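Local coordinates for protein putative laminarinase (Phanerochaete chrysosporium, PDB 2W39) that probably hydrolyses beta-glucans such as laminarin and lichenin, as an extracellular family 16 glycoside hydrolase built on a beta sandwich, at residues T45-G49 with D50-L54; W103-E107 with G108-N112; R144-T147 with G148-N152; V167-T171 with A172-G176. All blocks are in the same frame, centred on the assembly; numbering follows the deposited sequence. Where two conformers were deposited one is given.

Contact 1 (T45-G49 with D50-L54). With NAG (2-acetamido-2-deoxy-beta-D-glucopyranose), chain C.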
loop_
_atom_site.group_PDB
_atom_site.type_symbol
_atom_site.label_atom_id
_atom_site.label_comp_id
_atom_site.label_asym_id
_atom_site.label_seq_id
_atom_site.Cartn_x
_atom_site.Cartn_y
_atom_site.Cartn_z
ATOM N N THR A 45 4.101 -5.206 -15.962
ATOM C CA THR A 45 2.672 -5.070 -15.710
ATOM C C THR A 45 1.983 -6.016 -16.666
ATOM O O THR A 45 2.297 -6.029 -17.870
ATOM C CB THR A 45 2.208 -3.638 -15.956
ATOM O OG1 THR A 45 2.829 -2.816 -14.966
ATOM C CG2 THR A 45 0.677 -3.480 -15.863
ATOM N N TYR A 46 1.046 -6.798 -16.140
ATOM C CA TYR A 46 0.282 -7.758 -16.917
ATOM C C TYR A 46 -1.149 -7.574 -16.445
ATOM O O TYR A 46 -1.421 -7.702 -15.259
ATOM C CB TYR A 46 0.806 -9.167 -16.625
ATOM C CG TYR A 46 0.034 -10.277 -17.281
ATOM C CD1 TYR A 46 0.268 -10.610 -18.611
ATOM C CD2 TYR A 46 -0.912 -11.011 -16.573
ATOM C CE1 TYR A 46 -0.429 -11.636 -19.230
ATOM C CE2 TYR A 46 -1.617 -12.047 -17.184
ATOM C CZ TYR A 46 -1.365 -12.346 -18.512
ATOM O OH TYR A 46 -2.046 -13.362 -19.149
ATOM N N ALA A 47 -2.072 -7.248 -17.358
ATOM C CA ALA A 47 -3.429 -6.803 -16.953
ATOM C C ALA A 47 -4.452 -7.373 -17.909
ATOM O O ALA A 47 -4.741 -6.767 -18.964
ATOM C CB ALA A 47 -3.522 -5.271 -16.896
ATOM N N SER A 48 -4.999 -8.536 -17.542
ATOM C CA SER A 48 -5.882 -9.325 -18.414
ATOM C C SER A 48 -6.726 -10.352 -17.640
ATOM O O SER A 48 -6.275 -10.931 -16.642
ATOM C CB SER A 48 -5.047 -10.037 -19.479
ATOM O OG SER A 48 -5.860 -10.537 -20.526
ATOM N N GLY A 49 -7.945 -10.601 -18.122
ATOM C CA GLY A 49 -8.889 -11.470 -17.406
ATOM C C GLY A 49 -9.240 -10.830 -16.071
ATOM O O GLY A 49 -9.520 -9.634 -16.023
ATOM N N ASP A 50 -9.172 -11.603 -14.991
ATOM C CA ASP A 50 -9.435 -11.070 -13.650
ATOM C C ASP A 50 -8.148 -10.914 -12.829
ATOM O O ASP A 50 -8.155 -11.092 -11.611
ATOM C CB ASP A 50 -10.493 -11.910 -12.902
ATOM C CG ASP A 50 -10.011 -13.303 -12.557
ATOM O OD1 ASP A 50 -9.025 -13.785 -13.150
ATOM O OD2 ASP A 50 -10.638 -13.925 -11.672
ATOM N N THR A 51 -7.057 -10.569 -13.506
ATOM C CA THR A 51 -5.749 -10.462 -12.875
ATOM C C THR A 51 -4.999 -9.211 -13.310
ATOM O O THR A 51 -4.909 -8.899 -14.506
ATOM C CB THR A 51 -4.897 -11.700 -13.226
ATOM O OG1 THR A 51 -5.517 -12.862 -12.664
ATOM C CG2 THR A 51 -3.498 -11.581 -12.645
ATOM N N LEU A 52 -4.443 -8.519 -12.315
ATOM C CA LEU A 52 -3.429 -7.506 -12.534
ATOM C C LEU A 52 -2.176 -7.966 -11.811
ATOM O O LEU A 52 -2.210 -8.188 -10.588
ATOM C CB LEU A 52 -3.875 -6.158 -11.986
ATOM C CG LEU A 52 -2.845 -5.032 -12.047
ATOM C CD1 LEU A 52 -2.650 -4.535 -13.453
ATOM C CD2 LEU A 52 -3.186 -3.877 -11.081
ATOM N N ILE A 53 -1.088 -8.110 -12.559
ATOM C CA ILE A 53 0.222 -8.358 -11.963
ATOM C C ILE A 53 1.087 -7.121 -12.123
ATOM O O ILE A 53 1.166 -6.534 -13.220
ATOM C CB ILE A 53 0.952 -9.538 -12.660
ATOM C CG1 ILE A 53 0.124 -10.823 -12.676
ATOM C CG2 ILE A 53 2.373 -9.745 -12.101
ATOM C CD1 ILE A 53 -0.222 -11.296 -11.333
ATOM N N LEU A 54 1.725 -6.718 -11.021
ATOM C CA LEU A 54 2.701 -5.621 -11.012
ATOM C C LEU A 54 3.939 -6.220 -10.381
ATOM O O LEU A 54 3.881 -6.677 -9.245
ATOM C CB LEU A 54 2.229 -4.444 -10.137
ATOM C CG LEU A 54 0.857 -3.871 -10.493
ATOM C CD1 LEU A 54 0.427 -2.880 -9.422
ATOM C CD2 LEU A 54 0.842 -3.232 -11.902
HETATM C C1 NAG C . 3.902 -12.223 -18.476
HETATM C C2 NAG C . 4.175 -13.581 -19.153
HETATM C C3 NAG C . 3.122 -14.631 -18.780
HETATM C C4 NAG C . 2.801 -14.633 -17.292
HETATM C C5 NAG C . 2.472 -13.209 -16.840
HETATM C C6 NAG C . 2.083 -13.155 -15.362
HETATM C C7 NAG C . 5.095 -13.816 -21.453
HETATM C C8 NAG C . 4.776 -13.595 -22.903
HETATM N N2 NAG C . 4.157 -13.408 -20.598
HETATM O O3 NAG C . 3.542 -15.926 -19.166
HETATM O O4 NAG C . 1.703 -15.485 -17.048
HETATM O O5 NAG C . 3.613 -12.402 -17.094
HETATM O O6 NAG C . 3.156 -13.552 -14.533
HETATM O O7 NAG C . 6.160 -14.345 -21.128
HETATM O O HOH W 1 -7.183 -13.778 -14.910
#
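Tyr46 and Ile53 form a hydrogen-bonded antiparallel pair, in which Ile53 N lies 2.8 Å from Tyr46 O and Tyr46 N lies 2.9 Å from Ile53 O. Nearer the bend, Ser48 N reaches Thr51 O at 3.1 Å, whereas the reciprocal bond from Thr51 N to Ser48 O stretches to 3.3 Å. A water adds to the polar network, donating to Asp50 OD1 and lying 2.9 Å from Thr51 OG1. The whole is a beta hairpin with a two-residue loop: strands 45-48 and 51-54 run at 177° to each other and are closed by a type II' turn, in which Gly49 has phi 64° and any CB would clash with Asp50 N. Apolar contacts fall on both faces. Ala47 CB touches Leu52 CD1 at 3.6 Å, and beside them Leu54 runs alongside Thr45, whose hydroxyl is bonded to His20; strand 69-76 and helix 14-17 pack against this face. On the other face Tyr46 CB meets Ile53 CB at 4.0 Å. Sugar packing completes the contact. With CG of Tyr46 anti to the backbone N (chi1 175°), the ring lies beneath the N-acetylglucosamine, whose C5 sits over the ring centre, 3.8 Å from Tyr46 CG, in a CH-pi contact. A serine in place of Tyr46 would probably deprive the sugar of this flat platform and leave Ile53 CG1 without the ring carbon CD2 beside it.

Contact 2 (W103-E107 with G108-N112). With BGC (beta-D-glucopyranose), chain B; LGC (D-glucono-1,5-lactone), chain D; BGC (beta-D-glucopyranose), chain E.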
loop_
_atom_site.group_PDB
_atom_site.type_symbol
_atom_site.label_atom_id
_atom_site.label_comp_id
_atom_site.label_asym_id
_atom_site.label_seq_id
_atom_site.Cartn_x
_atom_site.Cartn_y
_atom_site.Cartn_z
ATOM N N TRP A 103 -1.674 2.714 -1.169
ATOM C CA TRP A 103 -1.816 3.918 -0.366
ATOM C C TRP A 103 -2.550 4.985 -1.143
ATOM O O TRP A 103 -2.852 4.816 -2.318
ATOM C CB TRP A 103 -0.432 4.368 0.130
ATOM C CG TRP A 103 0.609 4.628 -0.902
ATOM C CD1 TRP A 103 1.179 3.719 -1.769
ATOM C CD2 TRP A 103 1.339 5.843 -1.066
ATOM N NE1 TRP A 103 2.180 4.323 -2.498
ATOM C CE2 TRP A 103 2.303 5.625 -2.080
ATOM C CE3 TRP A 103 1.275 7.097 -0.453
ATOM C CZ2 TRP A 103 3.201 6.608 -2.472
ATOM C CZ3 TRP A 103 2.181 8.071 -0.842
ATOM C CH2 TRP A 103 3.116 7.820 -1.852
ATOM N N GLU A 104 -2.817 6.091 -0.458
ATOM C CA GLU A 104 -3.413 7.266 -1.101
ATOM C C GLU A 104 -2.673 8.499 -0.649
ATOM O O GLU A 104 -2.262 8.608 0.515
ATOM C CB GLU A 104 -4.899 7.443 -0.748
ATOM C CG GLU A 104 -5.746 6.259 -1.113
ATOM C CD GLU A 104 -7.231 6.503 -0.904
ATOM O OE1 GLU A 104 -7.602 7.532 -0.304
ATOM O OE2 GLU A 104 -8.038 5.642 -1.349
ATOM N N THR A 105 -2.509 9.445 -1.568
ATOM C CA THR A 105 -1.945 10.741 -1.211
ATOM C C THR A 105 -2.269 11.774 -2.278
ATOM O O THR A 105 -2.835 11.444 -3.329
ATOM C CB THR A 105 -0.408 10.633 -0.993
ATOM O OG1 THR A 105 0.051 11.793 -0.295
ATOM C CG2 THR A 105 0.336 10.518 -2.321
ATOM N N ASP A 106 -1.895 13.016 -1.984
ATOM C CA ASP A 106 -1.824 14.073 -2.968
ATOM C C ASP A 106 -0.342 14.449 -3.083
ATOM O O ASP A 106 0.223 15.128 -2.207
ATOM C CB ASP A 106 -2.694 15.236 -2.478
ATOM C CG ASP A 106 -2.749 16.386 -3.441
ATOM O OD1 ASP A 106 -1.885 16.477 -4.320
ATOM O OD2 ASP A 106 -3.680 17.229 -3.304
ATOM N N GLU A 107 0.302 13.946 -4.126
ATOM C CA GLU A 107 1.733 14.159 -4.302
ATOM C C GLU A 107 2.040 15.638 -4.467
ATOM O O GLU A 107 3.094 16.115 -4.037
ATOM C CB GLU A 107 2.260 13.385 -5.509
ATOM C CG GLU A 107 2.250 11.868 -5.356
ATOM C CD GLU A 107 2.261 11.200 -6.701
ATOM O OE1 GLU A 107 1.272 11.356 -7.438
ATOM O OE2 GLU A 107 3.266 10.544 -7.048
ATOM N N GLY A 108 1.107 16.361 -5.078
ATOM C CA GLY A 108 1.328 17.755 -5.450
ATOM C C GLY A 108 1.469 18.740 -4.313
ATOM O O GLY A 108 1.989 19.839 -4.532
ATOM N N ASP A 109 0.998 18.378 -3.120
ATOM C CA ASP A 109 1.117 19.253 -1.950
ATOM C C ASP A 109 1.548 18.511 -0.679
ATOM O O ASP A 109 1.306 18.984 0.426
ATOM C CB ASP A 109 -0.169 20.049 -1.719
ATOM C CG ASP A 109 -1.361 19.184 -1.413
ATOM O OD1 ASP A 109 -1.253 17.931 -1.302
ATOM O OD2 ASP A 109 -2.444 19.799 -1.259
ATOM N N TRP A 110 2.229 17.382 -0.852
ATOM C CA TRP A 110 2.605 16.523 0.272
ATOM C C TRP A 110 3.446 17.311 1.287
ATOM O O TRP A 110 4.345 18.051 0.895
ATOM C CB TRP A 110 3.377 15.303 -0.254
ATOM C CG TRP A 110 3.580 14.247 0.794
ATOM C CD1 TRP A 110 2.798 13.144 1.007
ATOM C CD2 TRP A 110 4.620 14.194 1.783
ATOM N NE1 TRP A 110 3.276 12.417 2.072
ATOM C CE2 TRP A 110 4.395 13.033 2.567
ATOM C CE3 TRP A 110 5.711 15.017 2.095
ATOM C CZ2 TRP A 110 5.233 12.666 3.623
ATOM C CZ3 TRP A 110 6.544 14.643 3.146
ATOM C CH2 TRP A 110 6.286 13.490 3.908
ATOM N N PRO A 111 3.194 17.150 2.601
ATOM C CA PRO A 111 2.230 16.264 3.254
ATOM C C PRO A 111 0.883 16.928 3.536
ATOM O O PRO A 111 0.057 16.345 4.234
ATOM C CB PRO A 111 2.915 15.991 4.588
ATOM C CG PRO A 111 3.536 17.313 4.922
ATOM C CD PRO A 111 4.014 17.874 3.601
ATOM N N ASN A 112 0.668 18.142 3.014
ATOM C CA ASN A 112 -0.486 18.940 3.412
ATOM C C ASN A 112 -1.820 18.442 2.890
ATOM O O ASN A 112 -2.854 18.827 3.410
ATOM C CB ASN A 112 -0.282 20.392 2.993
ATOM C CG ASN A 112 0.855 21.042 3.733
ATOM O OD1 ASN A 112 1.228 20.605 4.817
ATOM N ND2 ASN A 112 1.427 22.081 3.144
HETATM C C2 BGC B . 8.037 10.718 0.539
HETATM C C3 BGC B . 7.757 12.186 0.235
HETATM C C4 BGC B . 6.849 12.363 -0.979
HETATM C C5 BGC B . 5.589 11.503 -0.836
HETATM C C6 BGC B . 4.717 11.516 -2.092
HETATM C C1 BGC B . 6.723 9.951 0.642
HETATM O O2 BGC B . 8.744 10.628 1.783
HETATM O O3 BGC B . 8.994 12.872 -0.000
HETATM O O4 BGC B . 6.489 13.750 -1.097
HETATM O O5 BGC B . 5.981 10.152 -0.569
HETATM O O6 BGC B . 5.333 10.789 -3.171
HETATM C C1 LGC D . 5.241 6.614 3.285
HETATM C C2 LGC D . 5.978 7.797 2.734
HETATM O O5 LGC D . 4.609 5.603 2.438
HETATM O O1 LGC D . 5.167 6.465 4.495
HETATM O O2 LGC D . 5.464 9.019 3.300
HETATM C C3 LGC D . 5.919 7.812 1.202
HETATM O O3 LGC D . 6.975 8.636 0.679
HETATM C C4 LGC D . 6.028 6.387 0.658
HETATM O O4 LGC D . 6.242 6.385 -0.750
HETATM C C5 LGC D . 4.727 5.676 1.010
HETATM C C6 LGC D . 4.586 4.259 0.458
HETATM O O6 LGC D . 5.682 3.413 0.833
HETATM C C2 BGC E . 6.079 7.393 2.912
HETATM C C3 BGC E . 5.918 7.701 1.420
HETATM C C4 BGC E . 6.040 6.400 0.645
HETATM C C5 BGC E . 4.818 5.565 0.997
HETATM C C6 BGC E . 4.774 4.270 0.196
HETATM C C1 BGC E . 5.402 6.094 3.394
HETATM O O1 BGC E . 6.352 5.315 4.144
HETATM O O2 BGC E . 5.587 8.501 3.684
HETATM O O3 BGC E . 6.895 8.663 0.984
HETATM O O4 BGC E . 6.092 6.638 -0.761
HETATM O O5 BGC E . 4.805 5.239 2.396
HETATM O O6 BGC E . 5.626 3.296 0.810
#
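Thr105 and Asp106 meet Trp110 and Asp109 where the chain leaves strand 98-105, just beyond Trp103. Trp103 itself turns its indole to the ligand: C6 of the gluconolactone, which shares its site with a glucose, lies over one ring face, 3.7 Å from Trp103 CE2, while NE1 is bonded to Asn250. Two residues on, Thr105 places OG1 at the edge of the Trp110 ring and in its plane, 3.3 Å from Trp110 CD1; the hydroxyl's hydrogen-bond partner is Gly114 O, and the approach to the indole edge is a packing contact. The Trp110 ring is sandwiched, with Pro111 CB over one face, beyond a cis peptide bond, and the second glucose over the other, its O4 3.5 Å from Trp110 CD2. With CG anti to the backbone N (chi1 -169°), the indole reaches over to this glucose, and NE1 is hydrogen-bonded to Glu115. The two tryptophans thus line the -1 and -2 subsites, in the substrate cleft of the GH16 beta sandwich. Asp106 organises the turn that follows. Its OD1 receives a weak bond from Gly108 N at 3.1 Å, and its O a weak one from Asp109 N at 3.5 Å. The side chains of Asp106 and Asp109 cross at about a right angle, their carboxylate planes 40° apart, with Asp106 OD2 and Asp109 OD1 only 3.2 Å apart; Asp243 adds a third acid, and such crowding would probably raise the pKa of at least one. Glu107 extends away from residues 108-112, its CG 3.9 Å from O6 of the second glucose, and its carboxylate forms salt bridges with Arg75 and Arg73.

Contact 3 (R144-T147 with G148-N152)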
loop_
_atom_site.group_PDB
_atom_site.type_symbol
_atom_site.label_atom_id
_atom_site.label_comp_id
_atom_site.label_asym_id
_atom_site.label_seq_id
_atom_site.Cartn_x
_atom_site.Cartn_y
_atom_site.Cartn_z
ATOM N N ARG A 144 -8.458 3.777 21.260
ATOM C CA ARG A 144 -9.645 3.867 20.432
ATOM C C ARG A 144 -9.951 2.495 19.863
ATOM O O ARG A 144 -9.088 1.624 19.795
ATOM C CB ARG A 144 -9.494 4.943 19.334
ATOM C CG ARG A 144 -8.521 4.620 18.192
ATOM C CD ARG A 144 -7.074 4.971 18.490
ATOM N NE ARG A 144 -6.342 5.004 17.223
ATOM C CZ ARG A 144 -5.037 5.217 17.089
ATOM N NH1 ARG A 144 -4.271 5.472 18.155
ATOM N NH2 ARG A 144 -4.504 5.194 15.867
ATOM N N THR A 145 -11.192 2.310 19.453
ATOM C CA THR A 145 -11.673 0.990 19.097
ATOM C C THR A 145 -11.138 0.514 17.742
ATOM O O THR A 145 -11.520 1.025 16.677
ATOM C CB THR A 145 -13.204 0.961 19.186
ATOM O OG1 THR A 145 -13.543 1.089 20.566
ATOM C CG2 THR A 145 -13.767 -0.343 18.679
ATOM N N MET A 146 -10.285 -0.507 17.813
ATOM C CA MET A 146 -9.683 -1.126 16.633
ATOM C C MET A 146 -9.048 -2.419 17.089
ATOM O O MET A 146 -8.831 -2.617 18.294
ATOM C CB MET A 146 -8.638 -0.200 16.005
ATOM C CG MET A 146 -7.455 0.105 16.909
ATOM S SD MET A 146 -6.493 1.444 16.216
ATOM C CE MET A 146 -5.165 1.561 17.415
ATOM N N THR A 147 -8.752 -3.317 16.154
ATOM C CA THR A 147 -8.095 -4.574 16.522
ATOM C C THR A 147 -6.567 -4.499 16.510
ATOM O O THR A 147 -5.891 -5.326 17.133
ATOM C CB THR A 147 -8.536 -5.727 15.629
ATOM O OG1 THR A 147 -8.042 -5.465 14.315
ATOM C CG2 THR A 147 -10.052 -5.876 15.595
ATOM N N GLY A 148 -6.018 -3.508 15.823
ATOM C CA GLY A 148 -4.577 -3.332 15.748
ATOM C C GLY A 148 -3.986 -2.554 16.913
ATOM O O GLY A 148 -4.696 -2.089 17.822
ATOM N N HIS A 149 -2.674 -2.363 16.845
ATOM C CA HIS A 149 -1.893 -1.781 17.933
ATOM C C HIS A 149 -1.204 -0.509 17.444
ATOM O O HIS A 149 -0.403 -0.557 16.515
ATOM C CB HIS A 149 -0.846 -2.806 18.409
ATOM C CG HIS A 149 0.244 -2.218 19.242
ATOM N ND1 HIS A 149 0.076 -1.926 20.577
ATOM C CD2 HIS A 149 1.514 -1.864 18.933
ATOM C CE1 HIS A 149 1.195 -1.415 21.058
ATOM N NE2 HIS A 149 2.083 -1.363 20.081
ATOM N N ALA A 150 -1.496 0.631 18.071
ATOM C CA ALA A 150 -0.883 1.901 17.689
ATOM C C ALA A 150 0.602 1.905 18.030
ATOM O O ALA A 150 0.993 1.414 19.100
ATOM C CB ALA A 150 -1.581 3.046 18.396
ATOM N N THR A 151 1.422 2.476 17.142
ATOM C CA THR A 151 2.880 2.580 17.369
ATOM C C THR A 151 3.445 3.992 17.567
ATOM O O THR A 151 4.464 4.181 18.237
ATOM C CB THR A 151 3.662 1.960 16.235
ATOM O OG1 THR A 151 3.239 2.572 15.012
ATOM C CG2 THR A 151 3.418 0.465 16.186
ATOM N N ASN A 152 2.815 4.963 16.926
ATOM C CA ASN A 152 3.136 6.380 17.073
ATOM C C ASN A 152 1.812 7.102 16.901
ATOM O O ASN A 152 1.067 6.785 15.967
ATOM C CB ASN A 152 4.111 6.857 15.982
ATOM C CG ASN A 152 5.431 6.081 15.967
ATOM O OD1 ASN A 152 5.743 5.383 14.998
ATOM N ND2 ASN A 152 6.206 6.203 17.040
HETATM O O HOH W 2 -6.490 -1.968 19.860
#
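Met146 and Arg144 close over Ala150 where a surface loop of the GH16 beta sandwich enters strand 149-152, which pairs with strand 165-168 in the mixed sheet. The tight part of the contact is a small cluster in which three groups touch one another. Met146 CG stands between the backbone N and the carbonyl carbon (chi1 63°), and from there the thioether runs extended, carrying CE to within 3.8 Å of Ala150 N and 4.0 Å of Ala150 CB. The same methyl sits over the centre of one face of the Arg144 guanidinium. Arg144 bends at chi2 and brings its NH1 to 3.6 Å from Ala150 CB, so the alanine methyl is touched by both neighbours. The flat group is held in its orientation by polar partners beyond the two segments: NE donates to Phe230 O, and NH1 to Asn153 OD1 and Pro141 O. Val167 of the adjoining strand touches both Arg144 and Met146, tying the loop to the sheet.

The other side of the bend is looser and faces solvent. Thr147 and His149 are exposed, and the imidazole of His149 turns away from residues 144-147, while within the two segments Thr147 merely flanks Gly148. Here the backbones of Met146 and Gly148 are joined through a water rather than directly. That water donates to Met146 O at 2.9 Å and to Gly148 O at 2.7 Å.

Contact 4 (V167-T171 with A172-G176)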
loop_
_atom_site.group_PDB
_atom_site.type_symbol
_atom_site.label_atom_id
_atom_site.label_comp_id
_atom_site.label_asym_id
_atom_site.label_seq_id
_atom_site.Cartn_x
_atom_site.Cartn_y
_atom_site.Cartn_z
ATOM N N VAL A 167 -0.441 2.141 12.917
ATOM C CA VAL A 167 -1.097 1.044 13.597
ATOM C C VAL A 167 -0.589 -0.236 12.955
ATOM O O VAL A 167 -0.568 -0.356 11.724
ATOM C CB VAL A 167 -2.636 1.119 13.443
ATOM C CG1 VAL A 167 -3.322 -0.110 14.063
ATOM C CG2 VAL A 167 -3.184 2.404 14.074
ATOM N N GLN A 168 -0.192 -1.196 13.792
ATOM C CA GLN A 168 0.233 -2.521 13.337
ATOM C C GLN A 168 -0.951 -3.487 13.347
ATOM O O GLN A 168 -1.656 -3.589 14.357
ATOM C CB GLN A 168 1.333 -3.062 14.262
ATOM C CG GLN A 168 2.571 -2.181 14.362
ATOM C CD GLN A 168 3.544 -2.403 13.227
ATOM O OE1 GLN A 168 3.784 -1.504 12.412
ATOM N NE2 GLN A 168 4.126 -3.603 13.168
ATOM N N ALA A 169 -1.172 -4.206 12.245
ATOM C CA ALA A 169 -2.211 -5.239 12.212
ATOM C C ALA A 169 -1.920 -6.342 13.235
ATOM O O ALA A 169 -0.753 -6.596 13.553
ATOM C CB ALA A 169 -2.341 -5.833 10.836
ATOM N N PRO A 170 -2.970 -6.993 13.764
ATOM C CA PRO A 170 -2.753 -7.968 14.834
ATOM C C PRO A 170 -2.276 -9.334 14.395
ATOM O O PRO A 170 -1.869 -10.118 15.262
ATOM C CB PRO A 170 -4.141 -8.085 15.474
ATOM C CG PRO A 170 -5.088 -7.776 14.344
ATOM C CD PRO A 170 -4.404 -6.716 13.552
ATOM N N THR A 171 -2.371 -9.661 13.109
ATOM C CA THR A 171 -1.990 -11.008 12.652
ATOM C C THR A 171 -0.833 -10.992 11.669
ATOM O O THR A 171 -0.663 -10.059 10.875
ATOM C CB THR A 171 -3.162 -11.790 12.019
ATOM O OG1 THR A 171 -3.558 -11.155 10.797
ATOM C CG2 THR A 171 -4.359 -11.908 12.986
ATOM N N ALA A 172 -0.046 -12.067 11.689
ATOM C CA ALA A 172 1.074 -12.219 10.767
ATOM C C ALA A 172 0.621 -12.248 9.309
ATOM O O ALA A 172 1.311 -11.709 8.432
ATOM C CB ALA A 172 1.867 -13.458 11.088
ATOM N N ASN A 173 -0.531 -12.861 9.053
ATOM C CA ASN A 173 -0.991 -13.062 7.686
ATOM C C ASN A 173 -1.549 -11.793 7.046
ATOM O O ASN A 173 -2.029 -11.827 5.926
ATOM C CB ASN A 173 -1.957 -14.248 7.588
ATOM C CG ASN A 173 -3.283 -14.005 8.303
ATOM O OD1 ASN A 173 -3.603 -12.880 8.715
ATOM N ND2 ASN A 173 -4.069 -15.068 8.453
ATOM N N SER A 174 -1.433 -10.668 7.754
ATOM C CA SER A 174 -1.680 -9.359 7.167
ATOM C C SER A 174 -0.613 -8.918 6.183
ATOM O O SER A 174 -0.842 -7.957 5.432
ATOM C CB SER A 174 -1.789 -8.300 8.271
ATOM O OG SER A 174 -0.555 -8.118 8.977
ATOM N N TYR A 175 0.548 -9.581 6.163
ATOM C CA TYR A 175 1.658 -9.048 5.385
ATOM C C TYR A 175 2.644 -10.137 4.978
ATOM O O TYR A 175 2.804 -11.142 5.677
ATOM C CB TYR A 175 2.410 -7.976 6.232
ATOM C CG TYR A 175 3.414 -7.212 5.421
ATOM C CD1 TYR A 175 2.995 -6.169 4.590
ATOM C CD2 TYR A 175 4.759 -7.580 5.394
ATOM C CE1 TYR A 175 3.887 -5.507 3.745
ATOM C CE2 TYR A 175 5.666 -6.919 4.561
ATOM C CZ TYR A 175 5.218 -5.895 3.738
ATOM O OH TYR A 175 6.071 -5.241 2.893
ATOM N N GLY A 176 3.316 -9.910 3.856
ATOM C CA GLY A 176 4.556 -10.609 3.568
ATOM C C GLY A 176 4.364 -12.052 3.162
ATOM O O GLY A 176 3.290 -12.457 2.697
#
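Thr171 and Ser174 frame a single 3-10 turn spanning residues 172-174, with Ser174 N donating to Thr171 O at 3.3 Å from well above the carbonyl plane. The same oxygen is gripped a second time by the side chain: Ser174 OG, held between the backbone N and the carbonyl carbon (chi1 65°), donates to it at 2.7 Å, nearly along the C=O axis. Ser174 OG also accepts from Asn128 N, so the buried hydroxyl is used both ways. Its flank is closed by the methyl of Ala169, whose CB is 3.4 Å from Ser174 OG. At the start of the turn, Thr171 OG1 donates to Asn173 OD1 at 2.7 Å, tilted 34° from the amide carbonyl plane, and the two side chains cross at a slant. A leucine in place of Asn173 would probably leave the Thr171 hydroxyl without its acceptor here and set it free to turn. Phe200 and Pro202 of strand 195-202 pack against the same asparagine. Altogether this is a strand-to-helix connection of the beta sandwich, in which strand 165-168 runs out through Pro170 into a 3-10 turn where Ser174 bonds back to Thr171 O, leading to helix 176-181.

From the N terminus the four contacts follow in series, without nesting or crossing. Contact 1 closes a hairpin whose strand 51-55 pairs with strand 288-297 in the antiparallel sheet. Contact 2 closes the bend after strand 98-105 of the other, mixed sheet, at the sugar-binding cleft; its centre is about 26 Å from that of contact 1. Contacts 3 and 4 meet that same sheet on strands 149-152 and 165-168, which are neighbours, and they touch: His149 O and Gln168 N are probably hydrogen-bonded, at 2.8 Å. Contact 3 leads a loop into this strand pair and contact 4 leads out of it toward helix 176-181. Contacts 2 and 4 lie on opposite sides of the chain's centre.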